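Local structure of Pro-Pro endopeptidase (Paenibacillus alvei, 6FPC) at residues D81-S86 / L106-H111; V46-T51 / H111-A116; E58-Y63 / E87-V92; D146-V149 / T154-F157. The protein is a secreted zinc-dependent endopeptidase that cleaves between two prolines in PLP-PVP motifs, cutting a cell surface protein and so perhaps regulating bacterial adhesion. All blocks are in the same frame, centred on the assembly; numbering follows the deposited sequence.

Contact 1: D81-S86 / L106-H111; sequences DVPGVS and LNLEIH. With CD (cadmium ion), chain F.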
loop_
_atom_site.group_PDB
_atom_site.type_symbol
_atom_site.label_atom_id
_atom_site.label_comp_id
_atom_site.label_asym_id
_atom_site.label_seq_id
_atom_site.Cartn_x
_atom_site.Cartn_y
_atom_site.Cartn_z
ATOM N N ASP A 81 -13.944 -9.473 -1.122
ATOM C CA ASP A 81 -12.965 -9.994 -2.109
ATOM C C ASP A 81 -11.671 -9.203 -2.165
ATOM O O ASP A 81 -10.747 -9.617 -2.866
ATOM C CB ASP A 81 -13.566 -9.906 -3.510
ATOM C CG ASP A 81 -14.858 -10.675 -3.684
ATOM O OD1 ASP A 81 -14.960 -11.799 -3.135
ATOM O OD2 ASP A 81 -15.776 -10.142 -4.349
ATOM N N VAL A 82 -11.644 -8.022 -1.541
ATOM C CA VAL A 82 -10.516 -7.099 -1.627
ATOM C C VAL A 82 -9.420 -7.514 -0.605
ATOM O O VAL A 82 -9.706 -7.578 0.583
ATOM C CB VAL A 82 -10.965 -5.617 -1.483
ATOM C CG1 VAL A 82 -9.758 -4.674 -1.515
ATOM C CG2 VAL A 82 -11.974 -5.228 -2.576
ATOM N N PRO A 83 -8.174 -7.788 -1.060
ATOM C CA PRO A 83 -7.157 -8.325 -0.137
ATOM C C PRO A 83 -6.465 -7.309 0.780
ATOM O O PRO A 83 -5.767 -7.707 1.708
ATOM C CB PRO A 83 -6.155 -9.007 -1.082
ATOM C CG PRO A 83 -6.228 -8.167 -2.360
ATOM C CD PRO A 83 -7.698 -7.794 -2.464
ATOM N N GLY A 84 -6.632 -6.025 0.509
ATOM C CA GLY A 84 -6.001 -5.004 1.338
ATOM C C GLY A 84 -6.725 -3.672 1.253
ATOM O O GLY A 84 -7.312 -3.362 0.217
ATOM N N VAL A 85 -6.680 -2.880 2.321
ATOM C CA VAL A 85 -7.304 -1.545 2.361
ATOM C C VAL A 85 -6.518 -0.637 3.309
ATOM O O VAL A 85 -5.842 -1.132 4.221
ATOM C CB VAL A 85 -8.831 -1.592 2.703
ATOM C CG1 VAL A 85 -9.076 -1.647 4.218
ATOM C CG2 VAL A 85 -9.582 -0.405 2.070
ATOM N N SER A 86 -6.653 0.686 3.137
ATOM C CA SER A 86 -5.930 1.621 3.991
ATOM C C SER A 86 -6.839 2.789 4.332
ATOM O O SER A 86 -7.323 3.473 3.436
ATOM C CB SER A 86 -4.675 2.117 3.275
ATOM O OG SER A 86 -3.831 2.894 4.112
ATOM N N LEU A 106 3.003 -4.482 -6.803
ATOM C CA LEU A 106 4.259 -5.199 -6.616
ATOM C C LEU A 106 4.253 -5.868 -5.225
ATOM O O LEU A 106 4.735 -6.996 -5.074
ATOM C CB LEU A 106 5.414 -4.180 -6.712
ATOM C CG LEU A 106 6.815 -4.661 -6.317
ATOM C CD1 LEU A 106 7.297 -5.779 -7.246
ATOM C CD2 LEU A 106 7.807 -3.491 -6.353
ATOM N N ASN A 107 3.661 -5.194 -4.232
ATOM C CA ASN A 107 3.622 -5.707 -2.875
ATOM C C ASN A 107 2.476 -5.065 -2.124
ATOM O O ASN A 107 2.503 -3.865 -1.843
ATOM C CB ASN A 107 4.937 -5.469 -2.142
ATOM C CG ASN A 107 4.886 -6.022 -0.732
ATOM O OD1 ASN A 107 4.615 -5.298 0.221
ATOM N ND2 ASN A 107 5.090 -7.316 -0.575
ATOM N N LEU A 108 1.496 -5.881 -1.772
ATOM C CA LEU A 108 0.278 -5.389 -1.146
ATOM C C LEU A 108 0.509 -4.603 0.151
ATOM O O LEU A 108 0.025 -3.470 0.254
ATOM C CB LEU A 108 -0.732 -6.522 -0.942
ATOM C CG LEU A 108 -2.132 -6.114 -0.475
ATOM C CD1 LEU A 108 -2.811 -5.159 -1.485
ATOM C CD2 LEU A 108 -2.987 -7.349 -0.289
ATOM N N GLU A 109 1.244 -5.168 1.114
ATOM C CA GLU A 109 1.447 -4.502 2.411
ATOM C C GLU A 109 2.209 -3.191 2.297
ATOM O O GLU A 109 1.817 -2.231 2.965
ATOM C CB GLU A 109 2.071 -5.425 3.486
ATOM C CG GLU A 109 3.445 -6.002 3.156
ATOM C CD GLU A 109 3.447 -7.300 2.361
ATOM O OE1 GLU A 109 2.402 -7.626 1.750
ATOM O OE2 GLU A 109 4.509 -7.968 2.310
ATOM N N ILE A 110 3.227 -3.106 1.412
ATOM C CA ILE A 110 3.945 -1.829 1.263
ATOM C C ILE A 110 3.027 -0.792 0.623
ATOM O O ILE A 110 2.923 0.331 1.141
ATOM C CB ILE A 110 5.300 -1.965 0.525
ATOM C CG1 ILE A 110 6.309 -2.715 1.418
ATOM C CG2 ILE A 110 5.854 -0.588 0.118
ATOM C CD1 ILE A 110 7.530 -3.301 0.615
ATOM N N HIS A 111 2.341 -1.189 -0.479
ATOM C CA HIS A 111 1.412 -0.327 -1.227
ATOM C C HIS A 111 0.351 0.293 -0.293
ATOM O O HIS A 111 0.193 1.518 -0.246
ATOM C CB HIS A 111 0.730 -1.121 -2.367
ATOM C CG HIS A 111 -0.265 -0.310 -3.145
ATOM N ND1 HIS A 111 0.080 0.313 -4.324
ATOM C CD2 HIS A 111 -1.560 -0.035 -2.869
ATOM C CE1 HIS A 111 -1.018 0.916 -4.753
ATOM N NE2 HIS A 111 -2.032 0.731 -3.913
HETATM CD CD CD F . -3.953 1.815 -3.844
HETATM O O HOH W 1 -5.548 0.852 -2.988
#

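Contact 2: V46-T51 / H111-A116; sequences VKIKLT and HETLHA. With CD (cadmium ion), chain F.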
loop_
_atom_site.group_PDB
_atom_site.type_symbol
_atom_site.label_atom_id
_atom_site.label_comp_id
_atom_site.label_asym_id
_atom_site.label_seq_id
_atom_site.Cartn_x
_atom_site.Cartn_y
_atom_site.Cartn_z
ATOM N N VAL A 46 -2.226 4.540 13.845
ATOM C CA VAL A 46 -2.276 3.591 12.728
ATOM C C VAL A 46 -1.821 2.241 13.241
ATOM O O VAL A 46 -0.892 2.172 14.040
ATOM C CB VAL A 46 -1.457 4.024 11.463
ATOM C CG1 VAL A 46 -1.404 2.904 10.405
ATOM C CG2 VAL A 46 -2.046 5.281 10.833
ATOM N N LYS A 47 -2.498 1.186 12.797
ATOM C CA LYS A 47 -2.120 -0.197 13.049
ATOM C C LYS A 47 -2.089 -0.905 11.704
ATOM O O LYS A 47 -2.922 -0.632 10.842
ATOM C CB LYS A 47 -3.067 -0.914 14.045
ATOM C CG LYS A 47 -2.907 -0.479 15.524
ATOM C CD LYS A 47 -1.503 -0.706 16.120
ATOM C CE LYS A 47 -1.470 -0.604 17.641
ATOM N NZ LYS A 47 -2.035 0.685 18.147
ATOM N N ILE A 48 -1.086 -1.739 11.493
ATOM C CA ILE A 48 -0.982 -2.552 10.280
ATOM C C ILE A 48 -1.424 -3.943 10.706
ATOM O O ILE A 48 -0.682 -4.665 11.377
ATOM C CB ILE A 48 0.417 -2.556 9.620
ATOM C CG1 ILE A 48 0.878 -1.146 9.230
ATOM C CG2 ILE A 48 0.452 -3.544 8.421
ATOM C CD1 ILE A 48 2.391 -1.058 8.991
ATOM N N LYS A 49 -2.654 -4.298 10.349
ATOM C CA LYS A 49 -3.220 -5.588 10.723
ATOM C C LYS A 49 -3.081 -6.607 9.594
ATOM O O LYS A 49 -3.634 -6.410 8.509
ATOM C CB LYS A 49 -4.691 -5.429 11.152
ATOM C CG LYS A 49 -4.839 -4.637 12.444
ATOM C CD LYS A 49 -6.256 -4.624 12.965
ATOM C CE LYS A 49 -6.365 -3.745 14.197
ATOM N NZ LYS A 49 -7.755 -3.684 14.700
ATOM N N LEU A 50 -2.329 -7.685 9.852
ATOM C CA LEU A 50 -2.163 -8.773 8.883
ATOM C C LEU A 50 -3.218 -9.782 9.272
ATOM O O LEU A 50 -3.274 -10.204 10.430
ATOM C CB LEU A 50 -0.745 -9.371 8.953
ATOM C CG LEU A 50 0.427 -8.387 8.817
ATOM C CD1 LEU A 50 1.742 -9.112 8.868
ATOM C CD2 LEU A 50 0.297 -7.482 7.573
ATOM N N THR A 51 -4.131 -10.077 8.350
ATOM C CA THR A 51 -5.287 -10.920 8.645
ATOM C C THR A 51 -5.192 -12.304 8.040
ATOM O O THR A 51 -4.718 -12.453 6.919
ATOM C CB THR A 51 -6.584 -10.191 8.217
ATOM O OG1 THR A 51 -6.699 -10.180 6.785
ATOM C CG2 THR A 51 -6.645 -8.742 8.730
ATOM N N HIS A 111 2.341 -1.189 -0.479
ATOM C CA HIS A 111 1.412 -0.327 -1.227
ATOM C C HIS A 111 0.351 0.293 -0.293
ATOM O O HIS A 111 0.193 1.518 -0.246
ATOM C CB HIS A 111 0.730 -1.121 -2.367
ATOM C CG HIS A 111 -0.265 -0.310 -3.145
ATOM N ND1 HIS A 111 0.080 0.313 -4.324
ATOM C CD2 HIS A 111 -1.560 -0.035 -2.869
ATOM C CE1 HIS A 111 -1.018 0.916 -4.753
ATOM N NE2 HIS A 111 -2.032 0.731 -3.913
ATOM N N GLU A 112 -0.356 -0.554 0.465
ATOM C CA GLU A 112 -1.415 -0.082 1.365
ATOM C C GLU A 112 -0.867 0.757 2.521
ATOM O O GLU A 112 -1.488 1.757 2.869
ATOM C CB GLU A 112 -2.312 -1.238 1.844
ATOM C CG GLU A 112 -3.125 -1.868 0.700
ATOM C CD GLU A 112 -4.135 -0.948 0.021
ATOM O OE1 GLU A 112 -4.484 -1.221 -1.149
ATOM O OE2 GLU A 112 -4.574 0.048 0.649
ATOM N N THR A 113 0.311 0.414 3.056
ATOM C CA THR A 113 0.903 1.211 4.131
ATOM C C THR A 113 1.260 2.606 3.614
ATOM O O THR A 113 1.050 3.582 4.319
ATOM C CB THR A 113 2.099 0.489 4.790
ATOM O OG1 THR A 113 1.652 -0.775 5.271
ATOM C CG2 THR A 113 2.695 1.280 5.978
ATOM N N LEU A 114 1.757 2.707 2.376
ATOM C CA LEU A 114 2.184 3.988 1.799
ATOM C C LEU A 114 1.015 4.950 1.592
ATOM O O LEU A 114 1.224 6.160 1.665
ATOM C CB LEU A 114 3.041 3.775 0.524
ATOM C CG LEU A 114 4.586 3.798 0.724
ATOM C CD1 LEU A 114 5.089 5.193 1.043
ATOM C CD2 LEU A 114 5.060 2.872 1.822
ATOM N N HIS A 115 -0.238 4.426 1.434
ATOM C CA HIS A 115 -1.415 5.290 1.395
ATOM C C HIS A 115 -1.567 5.995 2.761
ATOM O O HIS A 115 -1.787 7.208 2.792
ATOM C CB HIS A 115 -2.708 4.520 1.054
ATOM C CG HIS A 115 -2.901 4.236 -0.413
ATOM N ND1 HIS A 115 -2.903 5.253 -1.357
ATOM C CD2 HIS A 115 -3.183 3.064 -1.028
ATOM C CE1 HIS A 115 -3.148 4.666 -2.520
ATOM N NE2 HIS A 115 -3.325 3.348 -2.377
ATOM N N ALA A 116 -1.442 5.240 3.882
ATOM C CA ALA A 116 -1.548 5.820 5.236
ATOM C C ALA A 116 -0.431 6.836 5.481
ATOM O O ALA A 116 -0.689 7.882 6.064
ATOM C CB ALA A 116 -1.522 4.718 6.290
HETATM CD CD CD F . -3.953 1.815 -3.844
HETATM O O HOH W 1 -5.548 0.852 -2.988
#

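Contact 3: E58-Y63 / E87-V92; sequences EPELAY and ERVVAV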
loop_
_atom_site.group_PDB
_atom_site.type_symbol
_atom_site.label_atom_id
_atom_site.label_comp_id
_atom_site.label_asym_id
_atom_site.label_seq_id
_atom_site.Cartn_x
_atom_site.Cartn_y
_atom_site.Cartn_z
ATOM N N GLU A 58 -12.303 -8.514 10.076
ATOM C CA GLU A 58 -11.831 -7.645 11.157
ATOM C C GLU A 58 -13.017 -6.840 11.667
ATOM O O GLU A 58 -13.726 -6.255 10.835
ATOM C CB GLU A 58 -10.721 -6.681 10.706
ATOM C CG GLU A 58 -9.368 -7.335 10.518
ATOM C CD GLU A 58 -8.819 -8.032 11.747
ATOM O OE1 GLU A 58 -8.746 -7.387 12.820
ATOM O OE2 GLU A 58 -8.477 -9.232 11.639
ATOM N N PRO A 59 -13.253 -6.824 13.005
ATOM C CA PRO A 59 -14.421 -6.103 13.554
ATOM C C PRO A 59 -14.645 -4.695 13.013
ATOM O O PRO A 59 -15.775 -4.342 12.651
ATOM C CB PRO A 59 -14.150 -6.103 15.068
ATOM C CG PRO A 59 -13.422 -7.391 15.297
ATOM C CD PRO A 59 -12.518 -7.528 14.081
ATOM N N GLU A 60 -13.577 -3.913 12.911
ATOM C CA GLU A 60 -13.683 -2.544 12.415
ATOM C C GLU A 60 -13.940 -2.445 10.902
ATOM O O GLU A 60 -14.247 -1.354 10.433
ATOM C CB GLU A 60 -12.475 -1.711 12.827
ATOM C CG GLU A 60 -11.164 -2.108 12.176
ATOM C CD GLU A 60 -10.024 -1.215 12.610
ATOM O OE1 GLU A 60 -10.150 0.023 12.463
ATOM O OE2 GLU A 60 -9.012 -1.750 13.115
ATOM N N LEU A 61 -13.806 -3.557 10.141
ATOM C CA LEU A 61 -14.076 -3.536 8.688
ATOM C C LEU A 61 -15.309 -4.341 8.314
ATOM O O LEU A 61 -15.677 -4.361 7.135
ATOM C CB LEU A 61 -12.850 -3.988 7.851
ATOM C CG LEU A 61 -11.581 -3.121 7.960
ATOM C CD1 LEU A 61 -10.451 -3.721 7.136
ATOM C CD2 LEU A 61 -11.831 -1.680 7.528
ATOM N N ALA A 62 -15.977 -4.989 9.320
ATOM C CA ALA A 62 -17.168 -5.816 9.094
ATOM C C ALA A 62 -18.282 -5.044 8.408
ATOM O O ALA A 62 -19.007 -5.634 7.612
ATOM C CB ALA A 62 -17.667 -6.440 10.395
ATOM N N TYR A 63 -18.353 -3.713 8.635
ATOM C CA TYR A 63 -19.365 -2.846 8.023
ATOM C C TYR A 63 -19.318 -2.843 6.479
ATOM O O TYR A 63 -20.299 -2.451 5.853
ATOM C CB TYR A 63 -19.295 -1.408 8.620
ATOM C CG TYR A 63 -18.175 -0.542 8.087
ATOM C CD1 TYR A 63 -18.386 0.326 7.015
ATOM C CD2 TYR A 63 -16.890 -0.615 8.628
ATOM C CE1 TYR A 63 -17.352 1.117 6.508
ATOM C CE2 TYR A 63 -15.851 0.183 8.133
ATOM C CZ TYR A 63 -16.094 1.057 7.088
ATOM O OH TYR A 63 -15.064 1.820 6.587
ATOM N N GLU A 87 -7.139 2.957 5.610
ATOM C CA GLU A 87 -7.939 4.082 6.075
ATOM C C GLU A 87 -7.185 4.605 7.305
ATOM O O GLU A 87 -6.141 5.227 7.123
ATOM C CB GLU A 87 -9.407 3.638 6.309
ATOM C CG GLU A 87 -10.382 4.733 6.746
ATOM C CD GLU A 87 -10.561 5.986 5.906
ATOM O OE1 GLU A 87 -10.281 5.945 4.689
ATOM O OE2 GLU A 87 -10.976 7.021 6.475
ATOM N N ARG A 88 -7.605 4.260 8.518
ATOM C CA ARG A 88 -6.825 4.626 9.695
ATOM C C ARG A 88 -6.145 3.377 10.223
ATOM O O ARG A 88 -5.254 3.426 11.062
ATOM C CB ARG A 88 -7.684 5.339 10.720
ATOM C CG ARG A 88 -7.929 6.754 10.246
ATOM C CD ARG A 88 -8.195 7.645 11.390
ATOM N NE ARG A 88 -6.997 7.961 12.171
ATOM C CZ ARG A 88 -6.400 9.148 12.166
ATOM N NH1 ARG A 88 -6.857 10.126 11.394
ATOM N NH2 ARG A 88 -5.354 9.371 12.946
ATOM N N VAL A 89 -6.587 2.258 9.702
ATOM C CA VAL A 89 -6.026 0.938 9.902
ATOM C C VAL A 89 -5.544 0.520 8.508
ATOM O O VAL A 89 -6.147 0.928 7.493
ATOM C CB VAL A 89 -7.075 -0.041 10.495
ATOM C CG1 VAL A 89 -8.226 -0.325 9.524
ATOM C CG2 VAL A 89 -6.420 -1.333 10.962
ATOM N N VAL A 90 -4.445 -0.251 8.453
ATOM C CA VAL A 90 -3.961 -0.802 7.185
ATOM C C VAL A 90 -4.238 -2.296 7.355
ATOM O O VAL A 90 -3.738 -2.888 8.293
ATOM C CB VAL A 90 -2.467 -0.481 6.923
ATOM C CG1 VAL A 90 -1.976 -1.160 5.638
ATOM C CG2 VAL A 90 -2.244 1.027 6.852
ATOM N N ALA A 91 -5.135 -2.863 6.566
ATOM C CA ALA A 91 -5.465 -4.280 6.737
ATOM C C ALA A 91 -5.032 -5.002 5.488
ATOM O O ALA A 91 -5.356 -4.545 4.390
ATOM C CB ALA A 91 -6.952 -4.444 6.963
ATOM N N VAL A 92 -4.223 -6.066 5.644
ATOM C CA VAL A 92 -3.667 -6.829 4.503
ATOM C C VAL A 92 -3.802 -8.334 4.785
ATOM O O VAL A 92 -3.365 -8.815 5.825
ATOM C CB VAL A 92 -2.179 -6.425 4.221
ATOM C CG1 VAL A 92 -1.580 -7.236 3.060
ATOM C CG2 VAL A 92 -2.040 -4.932 3.930
#

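Contact 4: D146-V149 / T154-F157; sequences DGYV and TEYF. With CD (cadmium ion), chain F.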
loop_
_atom_site.group_PDB
_atom_site.type_symbol
_atom_site.label_atom_id
_atom_site.label_comp_id
_atom_site.label_asym_id
_atom_site.label_seq_id
_atom_site.Cartn_x
_atom_site.Cartn_y
_atom_site.Cartn_z
ATOM N N ASP A 146 -4.629 1.789 -17.240
ATOM C CA ASP A 146 -5.068 0.989 -16.102
ATOM C C ASP A 146 -6.225 1.612 -15.291
ATOM O O ASP A 146 -6.703 0.966 -14.348
ATOM C CB ASP A 146 -3.865 0.625 -15.186
ATOM C CG ASP A 146 -3.456 1.672 -14.158
ATOM O OD1 ASP A 146 -2.875 1.281 -13.112
ATOM O OD2 ASP A 146 -3.752 2.893 -14.375
ATOM N N GLY A 147 -6.577 2.878 -15.587
ATOM C CA GLY A 147 -7.616 3.627 -14.879
ATOM C C GLY A 147 -7.438 3.657 -13.371
ATOM O O GLY A 147 -8.408 3.802 -12.631
ATOM N N TYR A 148 -6.186 3.531 -12.903
ATOM C CA TYR A 148 -5.873 3.394 -11.498
ATOM C C TYR A 148 -4.576 4.104 -11.149
ATOM O O TYR A 148 -4.617 5.277 -10.801
ATOM C CB TYR A 148 -5.850 1.883 -11.165
ATOM C CG TYR A 148 -5.473 1.514 -9.748
ATOM C CD1 TYR A 148 -6.263 1.916 -8.666
ATOM C CD2 TYR A 148 -4.430 0.625 -9.499
ATOM C CE1 TYR A 148 -5.969 1.508 -7.371
ATOM C CE2 TYR A 148 -4.143 0.192 -8.206
ATOM C CZ TYR A 148 -4.902 0.650 -7.145
ATOM O OH TYR A 148 -4.625 0.211 -5.873
ATOM N N VAL A 149 -3.425 3.439 -11.318
ATOM C CA VAL A 149 -2.131 4.087 -11.049
ATOM C C VAL A 149 -1.941 5.318 -11.997
ATOM O O VAL A 149 -1.422 6.338 -11.559
ATOM C CB VAL A 149 -0.935 3.075 -11.095
ATOM C CG1 VAL A 149 0.392 3.789 -10.867
ATOM C CG2 VAL A 149 -1.113 1.973 -10.048
ATOM N N THR A 154 -2.605 9.607 -5.901
ATOM C CA THR A 154 -2.445 8.807 -4.667
ATOM C C THR A 154 -1.985 7.377 -4.990
ATOM O O THR A 154 -1.139 6.823 -4.290
ATOM C CB THR A 154 -3.756 8.735 -3.880
ATOM O OG1 THR A 154 -4.780 8.346 -4.796
ATOM C CG2 THR A 154 -4.111 10.062 -3.233
ATOM N N GLU A 155 -2.518 6.801 -6.082
ATOM C CA GLU A 155 -2.162 5.451 -6.496
ATOM C C GLU A 155 -0.736 5.422 -7.071
ATOM O O GLU A 155 0.069 4.533 -6.722
ATOM C CB GLU A 155 -3.261 4.891 -7.434
ATOM C CG GLU A 155 -4.610 4.788 -6.701
ATOM C CD GLU A 155 -4.629 3.761 -5.569
ATOM O OE1 GLU A 155 -5.646 3.694 -4.844
ATOM O OE2 GLU A 155 -3.659 2.977 -5.448
ATOM N N TYR A 156 -0.393 6.437 -7.878
ATOM C CA TYR A 156 0.959 6.540 -8.434
ATOM C C TYR A 156 1.964 6.719 -7.294
ATOM O O TYR A 156 3.000 6.046 -7.286
ATOM C CB TYR A 156 1.059 7.691 -9.444
ATOM C CG TYR A 156 2.394 7.718 -10.159
ATOM C CD1 TYR A 156 2.866 6.596 -10.841
ATOM C CD2 TYR A 156 3.227 8.833 -10.081
ATOM C CE1 TYR A 156 4.115 6.590 -11.449
ATOM C CE2 TYR A 156 4.483 8.839 -10.694
ATOM C CZ TYR A 156 4.912 7.722 -11.391
ATOM O OH TYR A 156 6.128 7.719 -12.021
ATOM N N PHE A 157 1.601 7.529 -6.277
ATOM C CA PHE A 157 2.453 7.715 -5.106
ATOM C C PHE A 157 2.715 6.370 -4.433
ATOM O O PHE A 157 3.861 5.970 -4.289
ATOM C CB PHE A 157 1.859 8.723 -4.088
ATOM C CG PHE A 157 2.756 8.831 -2.874
ATOM C CD1 PHE A 157 3.892 9.638 -2.900
ATOM C CD2 PHE A 157 2.525 8.043 -1.742
ATOM C CE1 PHE A 157 4.750 9.704 -1.801
ATOM C CE2 PHE A 157 3.407 8.091 -0.648
ATOM C CZ PHE A 157 4.510 8.924 -0.688
HETATM CD CD CD F . -3.953 1.815 -3.844
HETATM O O HOH W 1 -5.548 0.852 -2.988
#

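Contact 1: D81-S86 / L106-H111
Gly84, where edge strand 84-86 begins, faces Leu108 in the first turn of helix 108-121 with the two CA atoms 6.8 Å apart, and no hydrogen bond joins the segments. On the helix side, Leu108 makes the whole contact. One branch does the touching: its CD2 methyl lies 3.4 Å from Pro83 O and 3.7 Å from Pro83 CB, the leucine chain crossing the proline at about a right angle. Gly84 offers bare backbone to the leucine, Gly84 N lying 4.0 Å from Leu108 CD2. Behind this apolar tip the helix start is fixed by polar bonds. N-cap Asn107 accepts Ile110 N on OD1 at 2.9 Å, while its ND2 gives an N-H within its own amide plane to Glu109 OE2, reaching that oxygen from above the carboxylate. Arg29 forms a salt bridge with the same oxygen. Three residues beyond Leu108, His111 NE2 binds cadmium at 2.2 Å in a site that zinc also occupies; Glu159 holds ND1. Between Pro83-Gly84 and Leu108 the contact is thus van der Waals alone; the strand's polar tie to the helix comes farther along, from Ser86 OG to Glu112 O, while the N-cap and the metal hold the helix start.

Contact 2: V46-T51 / H111-A116
Strand 47-51 and Val46 just before it pass beside helix 108-121, with CA atoms 7.5 Å apart between Ile48 and Thr113 and slightly farther apart between Val46 and Ala116. Ile48 makes the closer approach. Its CG1 lies beside the backbone N (chi1 -59°), and the branch ends in a CD1 methyl that sits 3.8 Å from both Thr113 OG1 and Thr113 CG2, the two side chains crossing at about a right angle. The threonine hydroxyl is turned back on its own helix, where it bonds to Glu109 O, and so shows the isoleucine a satisfied polar atom. Nearly one helical turn beyond Thr113, Ala116 CB meets CG1 of Val46, two residues before Ile48, more loosely at 4.5 Å, with Leu41 of helix 35-43 against both. His115 brings NE2 to the cadmium ion at 2.2 Å, its ring nearly perpendicular to that of His111. Water 1 binds the cadmium at 2.0 Å and donates to Glu112 OE1 over 3.0 Å, an arrangement consistent with the predicted role of Glu112 as proton acceptor. The helix thus packs Thr113 and Ala116 against the strand segment and turns its histidines to the metal, with Glu112, which also touches Val90, between. His111, Glu112 and His115 form the HExxH motif of zincin metallopeptidases, with Glu155 as a further protein ligand as in gluzincins.

Contact 3: E58-Y63 / E87-V92
Loop against sheet is the nature of this contact: Glu60 and Leu61, from the long connection after strand 47-51, cover Val89 and Ala91 on strand 89-93 of the mixed four-stranded sheet. The strand pairs antiparallel with 84-86 in a beta-hairpin whose connecting residues, together with Ser86 and Val89, form the 86-89 region crucial for substrate specificity. Across the turn Glu87 N bonds to Val89 O, and Glu87 OE1 forms a salt bridge with Arg119. Val90 and Val92 lie against helix 108-121, so the loop packs on the sheet face turned away from the catalytic helix. A turn closed by the bond from Leu61 N to Glu58 O (2.8 Å) sets the two loop side chains toward the strand. Glu60 has CG between its backbone N and carbonyl carbon (chi1 68°) and is extended beyond, so that it meets Val89 from the opposite direction. Its carboxylate spreads over the isopropyl group, OE1 lying 3.5 Å from Val89 CG1 and OE2 3.4 Å from Val89 CG2. The charge itself is answered by Lys49, whose NZ makes a salt bridge to OE2. Leu61 divides its two methyls between two strand residues: CD2 lies 4.3 Å from Val89 CG1, whereas CD1 comes to 3.6 Å from the CB of Ala91.

Contact 4: D146-V149 / T154-F157
Metal coordination dominates the meeting of Tyr148 with Glu155. The carboxylate grips the cadmium ion unevenly, Glu155 OE2 at 2.0 Å and Glu155 OE1 at 2.7 Å. Tyr148 OH, as distant from the cadmium as Glu155 OE1 at 2.7 Å, lies 3.0 Å from Glu155 OE2, an approach explained by the shared metal. His111, His115 and water 1 complete the ligand set, and zinc is also found at this site.

Ring and chain packing comes with it. Tyr148 has CG anti to the backbone N (chi1 177°), which carries the ring across the glutamate chain. The ring and carboxylate planes are 32° apart, and Glu155 CD lies 3.2 Å from Tyr148 CE1, while Glu155 CB sits over one ring face near its rim. Farther from the metal the contact is apolar: Val149 CG1 meets the edge of the Tyr156 ring in its plane, 3.7 Å from Tyr156 CD1. The hydroxyl of that tyrosine bonds to Thr181.

Backbone-to-carboxylate bonds shape the loop. Asp146 accepts Tyr148 N on OD2 at 2.9 Å, forming an Asx turn, and Val149 N on OD1 at 2.9 Å. The second donor arrives on the syn side and the first from above the carboxylate plane. Gly147, with positive phi, is the middle residue of the turn, which the metal ligand Tyr148 closes through its own backbone N. As in related enzymes, Tyr148 probably stabilises the transition state; together with Glu155 it completes, beyond the HExxH helix, the catalytic metal site of this M34 peptidase.

Contacts 1 and 2 are buried and share helix 108-121, one near its capped start and the other further along; both join sheet to helix mainly by apolar contacts, with the hydrogen bond from Ser86 OG to Glu112 O as a polar tie between them. Contact 3 lies farther out on the same sheet, more exposed at Glu60, and mixes a charged group with methyls; Lys49 N to Val90 O and Val85 N to Ala91 O bind its strand to the strands of contacts 2 and 1. Partly buried contact 4 belongs to helix 153-166, its centre about 17 Å from that of contact 2, yet its ligands meet those of contacts 1 and 2 at one metal. Contacts 3 and 4 do not touch.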